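Cpftsy (Physcomitrella patens, PDB 4AK9) probably acts as the chloroplast signal recognition particle receptor, an SRP-type GTPase that takes part in targeting proteins to the thylakoid membrane. Local coordinates at residues 59-65 with 277-283; 103-109 with 289-294; 252-256 with 284-288. All blocks are in the same frame, centred on the assembly; numbering follows the deposited sequence.

From the N terminus, segment 59-65 comes first, at the junction of helices 45-58 and 63-78. Contact 1 closes a loop of over 200 residues by bringing it to 277-283, which runs into helix 280-288. Segment 103-109 follows helix 85-101, and contact 2 closes a loop of about 180 residues by pairing it with 289-294, which leads into strand 292-296. Contact 3 joins 252-256 to 284-288, a short loop that lies wholly within that of contact 2. Contact 1 crosses both of the others. The second segments run on from one another through 277-294. Contacts 1 and 2 tie the N-terminal helices and the linker to the GTPase domain, while contact 3 packs two helices inside that domain.

Contact 1: residues 59-65 with 277-283; sequences SDFGPKT and RGGCVVS
The turn at S59, D60 and F61 lies against the type I turn from R277 to C280, with F61 CA 4.5 Å from G279 CA. D60 has positive phi and is the C-prime residue of the Schellman motif that ends helix 45-58. G279 N gives S59 O a weak hydrogen bond. A chi1 of -60° places S283 OG beside its backbone N. S283 OG accepts from G62 N at 2.8 Å and donates to D60 O at 3.0 Å. G62 is at the N-cap position of helix 63-78. R277, G278 and G279 end the DGTARGG sequence, which in SRP GTPases lies at the interface of the N and G domains. R277 grips D60 side-on with two nitrogens. R277 NE comes to D60 OD2 from above the carboxylate plane at 2.8 Å, while R277 NH2 meets the same oxygen on its syn side at 2.9 Å. The carboxylate and guanidinium planes are 64° apart. L249 N also donates to D60 OD2, and D60 OD1 forms a salt bridge with R277 of the second subunit. G279 CA sits over one face of the F61 ring, 3.8 Å from the centroid, in a CH-pi contact. V282 CG2 approaches F61 CE2 obliquely at 3.6 Å.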
# COMPACT_ATOMS: atom_id res chain seq x y z
N SER A 59 -2.86 -3.71 6.45
CA SER A 59 -3.08 -4.84 5.56
C SER A 59 -3.60 -4.45 4.16
O SER A 59 -4.01 -5.31 3.39
CB SER A 59 -3.98 -5.90 6.19
OG SER A 59 -3.29 -6.57 7.25
N ASP A 60 -3.54 -3.17 3.80
CA ASP A 60 -4.00 -2.75 2.47
C ASP A 60 -5.47 -2.93 2.11
O ASP A 60 -5.82 -3.07 0.94
CB ASP A 60 -3.11 -3.33 1.36
CG ASP A 60 -2.03 -2.35 0.95
OD1 ASP A 60 -1.92 -1.27 1.58
OD2 ASP A 60 -1.29 -2.65 -0.02
N PHE A 61 -6.34 -2.93 3.11
CA PHE A 61 -7.65 -2.32 2.90
C PHE A 61 -7.35 -0.83 2.64
O PHE A 61 -6.79 -0.14 3.51
CB PHE A 61 -8.50 -2.48 4.15
CG PHE A 61 -8.83 -3.90 4.49
CD1 PHE A 61 -7.91 -4.69 5.18
CD2 PHE A 61 -10.06 -4.43 4.16
CE1 PHE A 61 -8.21 -5.99 5.52
CE2 PHE A 61 -10.36 -5.74 4.49
CZ PHE A 61 -9.44 -6.52 5.17
N GLY A 62 -7.67 -0.34 1.44
CA GLY A 62 -7.30 1.03 1.10
C GLY A 62 -8.11 2.08 1.86
O GLY A 62 -9.14 1.74 2.48
N PRO A 63 -7.68 3.36 1.83
CA PRO A 63 -8.36 4.38 2.66
C PRO A 63 -9.88 4.39 2.44
O PRO A 63 -10.64 4.43 3.40
CB PRO A 63 -7.72 5.69 2.19
CG PRO A 63 -6.27 5.27 1.85
CD PRO A 63 -6.45 3.89 1.18
N LYS A 64 -10.34 4.34 1.19
CA LYS A 64 -11.78 4.37 0.98
C LYS A 64 -12.51 3.12 1.47
O LYS A 64 -13.63 3.23 1.99
CB LYS A 64 -12.11 4.64 -0.48
CG LYS A 64 -11.71 6.03 -0.88
CD LYS A 64 -12.09 6.28 -2.32
CE LYS A 64 -11.08 7.21 -2.96
NZ LYS A 64 -10.53 6.63 -4.23
N THR A 65 -11.90 1.96 1.28
CA THR A 65 -12.52 0.69 1.67
C THR A 65 -12.56 0.58 3.22
O THR A 65 -13.60 0.20 3.81
CB THR A 65 -11.71 -0.51 1.07
OG1 THR A 65 -11.72 -0.41 -0.37
CG2 THR A 65 -12.29 -1.87 1.49
N ARG A 277 -0.31 -7.94 2.97
CA ARG A 277 -1.21 -6.95 2.38
C ARG A 277 -2.43 -7.60 1.74
O ARG A 277 -2.94 -7.09 0.74
CB ARG A 277 -0.43 -6.06 1.37
CG ARG A 277 0.78 -5.38 2.02
CD ARG A 277 1.81 -4.85 1.00
NE ARG A 277 1.28 -3.65 0.39
CZ ARG A 277 1.96 -2.79 -0.37
NH1 ARG A 277 3.24 -2.99 -0.62
NH2 ARG A 277 1.32 -1.73 -0.85
N GLY A 278 -2.93 -8.68 2.35
CA GLY A 278 -4.07 -9.43 1.82
C GLY A 278 -5.41 -8.68 1.72
O GLY A 278 -6.30 -9.13 0.97
N GLY A 279 -5.53 -7.55 2.40
CA GLY A 279 -6.70 -6.69 2.31
C GLY A 279 -6.88 -6.14 0.90
O GLY A 279 -7.96 -5.68 0.52
N CYS A 280 -5.81 -6.21 0.08
CA CYS A 280 -5.90 -5.73 -1.30
C CYS A 280 -6.98 -6.47 -2.10
O CYS A 280 -7.58 -5.90 -3.02
CB CYS A 280 -4.54 -5.80 -2.03
SG CYS A 280 -3.97 -7.47 -2.40
N VAL A 281 -7.25 -7.72 -1.73
CA VAL A 281 -8.37 -8.46 -2.32
C VAL A 281 -9.70 -7.70 -2.16
O VAL A 281 -10.51 -7.61 -3.10
CB VAL A 281 -8.48 -9.85 -1.68
CG1 VAL A 281 -9.73 -10.60 -2.17
CG2 VAL A 281 -7.22 -10.66 -1.98
N VAL A 282 -9.95 -7.20 -0.96
CA VAL A 282 -11.19 -6.48 -0.69
C VAL A 282 -11.22 -5.15 -1.41
O VAL A 282 -12.21 -4.78 -2.04
CB VAL A 282 -11.36 -6.28 0.85
CG1 VAL A 282 -12.72 -5.59 1.15
CG2 VAL A 282 -11.24 -7.62 1.54
N SER A 283 -10.10 -4.45 -1.38
CA SER A 283 -10.01 -3.15 -2.01
C SER A 283 -10.24 -3.21 -3.51
O SER A 283 -10.90 -2.34 -4.08
CB SER A 283 -8.64 -2.54 -1.74
OG SER A 283 -8.45 -2.38 -0.32

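Contact 2: residues 103-109 with 289-294; sequences RVTTTEL and SIPVKF
K293 CG stands anti to its carbonyl carbon (chi1 -66°) and the chain beyond is extended, which lays the side chain along the carbonyls of T106, T107 and E108. K293 NZ ends 3.0 Å from E108 O and donates to it from above the carbonyl plane, 38° out. It also donates to a water that is held by T106 O, and it forms a salt bridge with E238. Three partners thus hold the ammonium group. T106 OG1 accepts from E108 N in an ST turn, within the backbone that K293 meets.

V104 CG1 lies beside its own backbone N (chi1 -72°). This puts V104 CG1 on the backbone after S289, 3.5 Å from I290 N. V104 also packs on the P291 ring, and P291 CB lies 3.6 Å from T105 O. S289 CB lies over one face of the R103 guanidinium, 3.7 Å above the centre of its plane. Waters fill in the polar links. One accepts from T105 N and donates to S289 O. Another donates to both T107 O and K293 O, and it sits over one face of the F294 ring. L109 comes to that ring at its edge, with L109 CD1 in the plane and 3.9 Å from F294 CZ.

Segment 103-109 belongs to the linker between the last helix of the helical bundle and the first strand of the GTPase domain. The linker runs alongside 289-294, where strand 292-296 begins. V104 also touches V285 of helix 280-288. L109 reaches F140 of helix 126-142 and L240 of strand 238-244. P291 and K293 make backbone hydrogen bonds with F267 of strand 266-270, and K293 also bonds to F307.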
# COMPACT_ATOMS: atom_id res chain seq x y z
N ARG A 103 -22.07 -6.46 -4.80
CA ARG A 103 -22.10 -5.77 -6.08
C ARG A 103 -21.60 -6.63 -7.26
O ARG A 103 -22.09 -6.49 -8.40
CB ARG A 103 -21.30 -4.45 -5.96
CG ARG A 103 -20.93 -3.79 -7.32
CD ARG A 103 -22.17 -3.27 -8.13
NE ARG A 103 -21.74 -2.55 -9.32
CZ ARG A 103 -21.40 -3.14 -10.46
NH1 ARG A 103 -21.47 -4.46 -10.56
NH2 ARG A 103 -20.99 -2.43 -11.51
N VAL A 104 -20.66 -7.55 -7.02
CA VAL A 104 -20.04 -8.26 -8.13
C VAL A 104 -20.82 -9.44 -8.64
O VAL A 104 -21.68 -10.01 -7.94
CB VAL A 104 -18.59 -8.75 -7.79
CG1 VAL A 104 -17.64 -7.54 -7.74
CG2 VAL A 104 -18.59 -9.52 -6.46
N THR A 105 -20.53 -9.81 -9.87
CA THR A 105 -21.08 -11.02 -10.45
C THR A 105 -20.37 -12.25 -9.85
O THR A 105 -19.42 -12.12 -9.07
CB THR A 105 -20.94 -11.01 -11.97
OG1 THR A 105 -19.58 -10.69 -12.32
CG2 THR A 105 -21.86 -9.96 -12.57
N THR A 106 -20.85 -13.43 -10.21
CA THR A 106 -20.31 -14.67 -9.66
C THR A 106 -18.78 -14.85 -9.84
O THR A 106 -18.18 -14.41 -10.84
CB THR A 106 -21.02 -15.88 -10.27
OG1 THR A 106 -20.47 -17.08 -9.72
CG2 THR A 106 -20.83 -15.91 -11.79
N THR A 107 -18.15 -15.49 -8.86
CA THR A 107 -16.72 -15.78 -8.94
C THR A 107 -16.44 -16.92 -9.91
O THR A 107 -15.27 -17.16 -10.29
CB THR A 107 -16.16 -16.16 -7.54
OG1 THR A 107 -16.88 -17.30 -7.03
CG2 THR A 107 -16.31 -15.00 -6.58
N GLU A 108 -17.48 -17.67 -10.27
CA GLU A 108 -17.31 -18.82 -11.16
C GLU A 108 -16.91 -18.42 -12.56
O GLU A 108 -17.31 -17.37 -13.07
CB GLU A 108 -18.61 -19.63 -11.29
CG GLU A 108 -19.17 -20.17 -9.97
CD GLU A 108 -18.39 -21.38 -9.44
OE1 GLU A 108 -17.91 -22.20 -10.27
OE2 GLU A 108 -18.26 -21.51 -8.20
N LEU A 109 -16.14 -19.29 -13.22
CA LEU A 109 -15.88 -19.10 -14.64
C LEU A 109 -17.17 -19.35 -15.42
O LEU A 109 -17.93 -20.28 -15.10
CB LEU A 109 -14.79 -20.04 -15.12
CG LEU A 109 -13.43 -19.76 -14.50
CD1 LEU A 109 -12.46 -20.82 -14.96
CD2 LEU A 109 -12.94 -18.37 -14.88
N SER A 289 -15.45 -3.15 -8.77
CA SER A 289 -16.73 -3.81 -8.99
C SER A 289 -16.62 -5.00 -9.96
O SER A 289 -17.55 -5.25 -10.74
CB SER A 289 -17.78 -2.79 -9.49
OG SER A 289 -17.86 -1.65 -8.61
N ILE A 290 -15.50 -5.72 -9.90
CA ILE A 290 -15.23 -6.90 -10.74
C ILE A 290 -14.72 -7.97 -9.78
O ILE A 290 -13.91 -7.65 -8.87
CB ILE A 290 -14.13 -6.58 -11.76
CG1 ILE A 290 -14.66 -5.60 -12.82
CG2 ILE A 290 -13.59 -7.86 -12.45
CD1 ILE A 290 -13.54 -4.96 -13.59
N PRO A 291 -15.25 -9.21 -9.88
CA PRO A 291 -14.89 -10.20 -8.86
C PRO A 291 -13.44 -10.69 -8.97
O PRO A 291 -12.82 -10.72 -10.05
CB PRO A 291 -15.88 -11.35 -9.13
CG PRO A 291 -16.15 -11.25 -10.63
CD PRO A 291 -16.23 -9.75 -10.85
N VAL A 292 -12.88 -11.04 -7.82
CA VAL A 292 -11.66 -11.85 -7.79
C VAL A 292 -12.14 -13.30 -7.98
O VAL A 292 -13.05 -13.76 -7.27
CB VAL A 292 -10.93 -11.70 -6.43
CG1 VAL A 292 -9.85 -12.80 -6.29
CG2 VAL A 292 -10.28 -10.30 -6.32
N LYS A 293 -11.57 -14.01 -8.96
CA LYS A 293 -12.03 -15.35 -9.29
C LYS A 293 -11.11 -16.46 -8.77
O LYS A 293 -11.59 -17.56 -8.45
CB LYS A 293 -12.25 -15.48 -10.82
CG LYS A 293 -13.40 -14.58 -11.33
CD LYS A 293 -14.02 -15.05 -12.67
CE LYS A 293 -15.38 -14.30 -12.83
NZ LYS A 293 -16.20 -14.78 -13.97
N PHE A 294 -9.81 -16.17 -8.70
CA PHE A 294 -8.81 -17.08 -8.11
C PHE A 294 -7.81 -16.31 -7.25
O PHE A 294 -7.50 -15.13 -7.54
CB PHE A 294 -8.04 -17.81 -9.22
CG PHE A 294 -8.91 -18.72 -10.05
CD1 PHE A 294 -9.58 -18.23 -11.17
CD2 PHE A 294 -9.07 -20.05 -9.70
CE1 PHE A 294 -10.39 -19.07 -11.93
CE2 PHE A 294 -9.90 -20.90 -10.46
CZ PHE A 294 -10.56 -20.40 -11.58
O HOH W 1 -18.52 -4.02 -13.21
O HOH W 2 -19.18 -7.52 -11.46
O HOH W 3 -18.68 -13.36 -13.30
O HOH W 4 -13.56 -19.14 -9.51

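Contact 3: residues 252-256 with 284-288; sequences LAQAR and VVDEL
This is a helix-helix contact within the GTPase domain, between L252-R256 on helix 251-261 and V284-L288 on helix 280-288. The axes of the two short segments come no closer than 11.3 Å and cross at -43°. Side chains therefore span the gap. L252 CD1 touches V284, 3.9 Å from V284 CB, while the other methyl, L252 CD2, meets E287 CG at 4.0 Å. The two branches of L252 thus reach residues nearly one helical turn apart. A255 has only CB to offer, and L288 comes to it, with L288 CD1 3.6 Å from A255 CB.

The helices connect successive strands of the P-loop NTPase sheet. Helix 251-261 lies between strands 238-244 and 266-270, and helix 280-288 lies between strands 266-270 and 292-296. These are adjacent beta-alpha-beta crossovers. A255 also packs on L241, and V284 and L288 both pack on F267, so the apolar part of the contact rests on the sheet.

The outer part of the contact is polar. R256 leaves its helix with chi1 -69° and runs straight to NE, which takes the guanidinium across to the other helix. R256 NH2 forms a salt bridge with E287 OE1 at 3.1 Å. The carboxylate oxygen lies at the guanidinium edge and in its plane, but the carboxylate plane is turned 69° from it. L288 CD2 sits over one face of the R256 guanidinium, 3.9 Å above the plane and offset from its centre. A water donates to E287 O at 2.8 Å and accepts weakly from R256 NH2. E287 OE1 also has a long, weak ion pair with K64.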
# COMPACT_ATOMS: atom_id res chain seq x y z
N LEU A 252 -3.92 -1.53 -8.03
CA LEU A 252 -5.10 -0.84 -8.55
C LEU A 252 -4.79 0.01 -9.79
O LEU A 252 -5.65 0.12 -10.66
CB LEU A 252 -5.76 0.05 -7.48
CG LEU A 252 -6.98 -0.44 -6.71
CD1 LEU A 252 -6.85 -1.86 -6.23
CD2 LEU A 252 -7.24 0.50 -5.51
N ALA A 253 -3.59 0.58 -9.86
CA ALA A 253 -3.23 1.43 -11.01
C ALA A 253 -3.23 0.63 -12.31
O ALA A 253 -3.90 1.00 -13.29
CB ALA A 253 -1.87 2.12 -10.78
N GLN A 254 -2.52 -0.49 -12.32
CA GLN A 254 -2.47 -1.30 -13.54
C GLN A 254 -3.83 -1.99 -13.79
O GLN A 254 -4.20 -2.24 -14.95
CB GLN A 254 -1.30 -2.30 -13.49
CG GLN A 254 -1.48 -3.37 -12.48
CD GLN A 254 -0.23 -4.18 -12.27
OE1 GLN A 254 -0.18 -5.34 -12.65
NE2 GLN A 254 0.80 -3.56 -11.65
N ALA A 255 -4.62 -2.25 -12.75
CA ALA A 255 -5.95 -2.85 -12.96
C ALA A 255 -6.91 -1.90 -13.67
O ALA A 255 -7.69 -2.30 -14.56
CB ALA A 255 -6.54 -3.32 -11.67
N ARG A 256 -6.88 -0.63 -13.27
CA ARG A 256 -7.69 0.38 -13.94
C ARG A 256 -7.28 0.54 -15.40
O ARG A 256 -8.13 0.62 -16.28
CB ARG A 256 -7.53 1.72 -13.24
CG ARG A 256 -8.17 1.72 -11.87
CD ARG A 256 -8.20 3.11 -11.24
NE ARG A 256 -9.21 3.14 -10.19
CZ ARG A 256 -8.95 3.09 -8.89
NH1 ARG A 256 -7.69 3.06 -8.45
NH2 ARG A 256 -9.97 3.11 -8.03
N VAL A 284 -9.67 -4.23 -4.16
CA VAL A 284 -9.85 -4.33 -5.61
C VAL A 284 -11.30 -4.64 -5.98
O VAL A 284 -11.86 -4.06 -6.91
CB VAL A 284 -8.80 -5.28 -6.30
CG1 VAL A 284 -9.16 -6.72 -6.14
CG2 VAL A 284 -8.73 -4.99 -7.80
N VAL A 285 -11.95 -5.51 -5.23
CA VAL A 285 -13.36 -5.84 -5.50
C VAL A 285 -14.23 -4.60 -5.25
O VAL A 285 -15.08 -4.25 -6.07
CB VAL A 285 -13.83 -7.02 -4.66
CG1 VAL A 285 -15.37 -7.23 -4.83
CG2 VAL A 285 -13.07 -8.28 -5.09
N ASP A 286 -13.98 -3.94 -4.12
CA ASP A 286 -14.71 -2.72 -3.75
C ASP A 286 -14.56 -1.59 -4.77
O ASP A 286 -15.55 -0.98 -5.21
CB ASP A 286 -14.27 -2.26 -2.36
CG ASP A 286 -15.02 -1.01 -1.89
OD1 ASP A 286 -16.25 -0.92 -2.17
OD2 ASP A 286 -14.38 -0.11 -1.29
N GLU A 287 -13.32 -1.30 -5.17
CA GLU A 287 -13.07 -0.18 -6.05
C GLU A 287 -13.43 -0.45 -7.50
O GLU A 287 -13.88 0.48 -8.18
CB GLU A 287 -11.59 0.24 -5.99
CG GLU A 287 -11.16 0.90 -4.66
CD GLU A 287 -11.71 2.32 -4.50
OE1 GLU A 287 -11.75 3.07 -5.52
OE2 GLU A 287 -12.11 2.70 -3.37
N LEU A 288 -13.25 -1.69 -7.98
CA LEU A 288 -13.41 -1.97 -9.42
C LEU A 288 -14.73 -2.66 -9.78
O LEU A 288 -15.10 -2.75 -10.98
CB LEU A 288 -12.22 -2.78 -10.02
CG LEU A 288 -10.78 -2.19 -9.93
CD1 LEU A 288 -10.04 -2.44 -11.23
CD2 LEU A 288 -10.73 -0.71 -9.60
O HOH W 5 -13.29 3.07 -9.00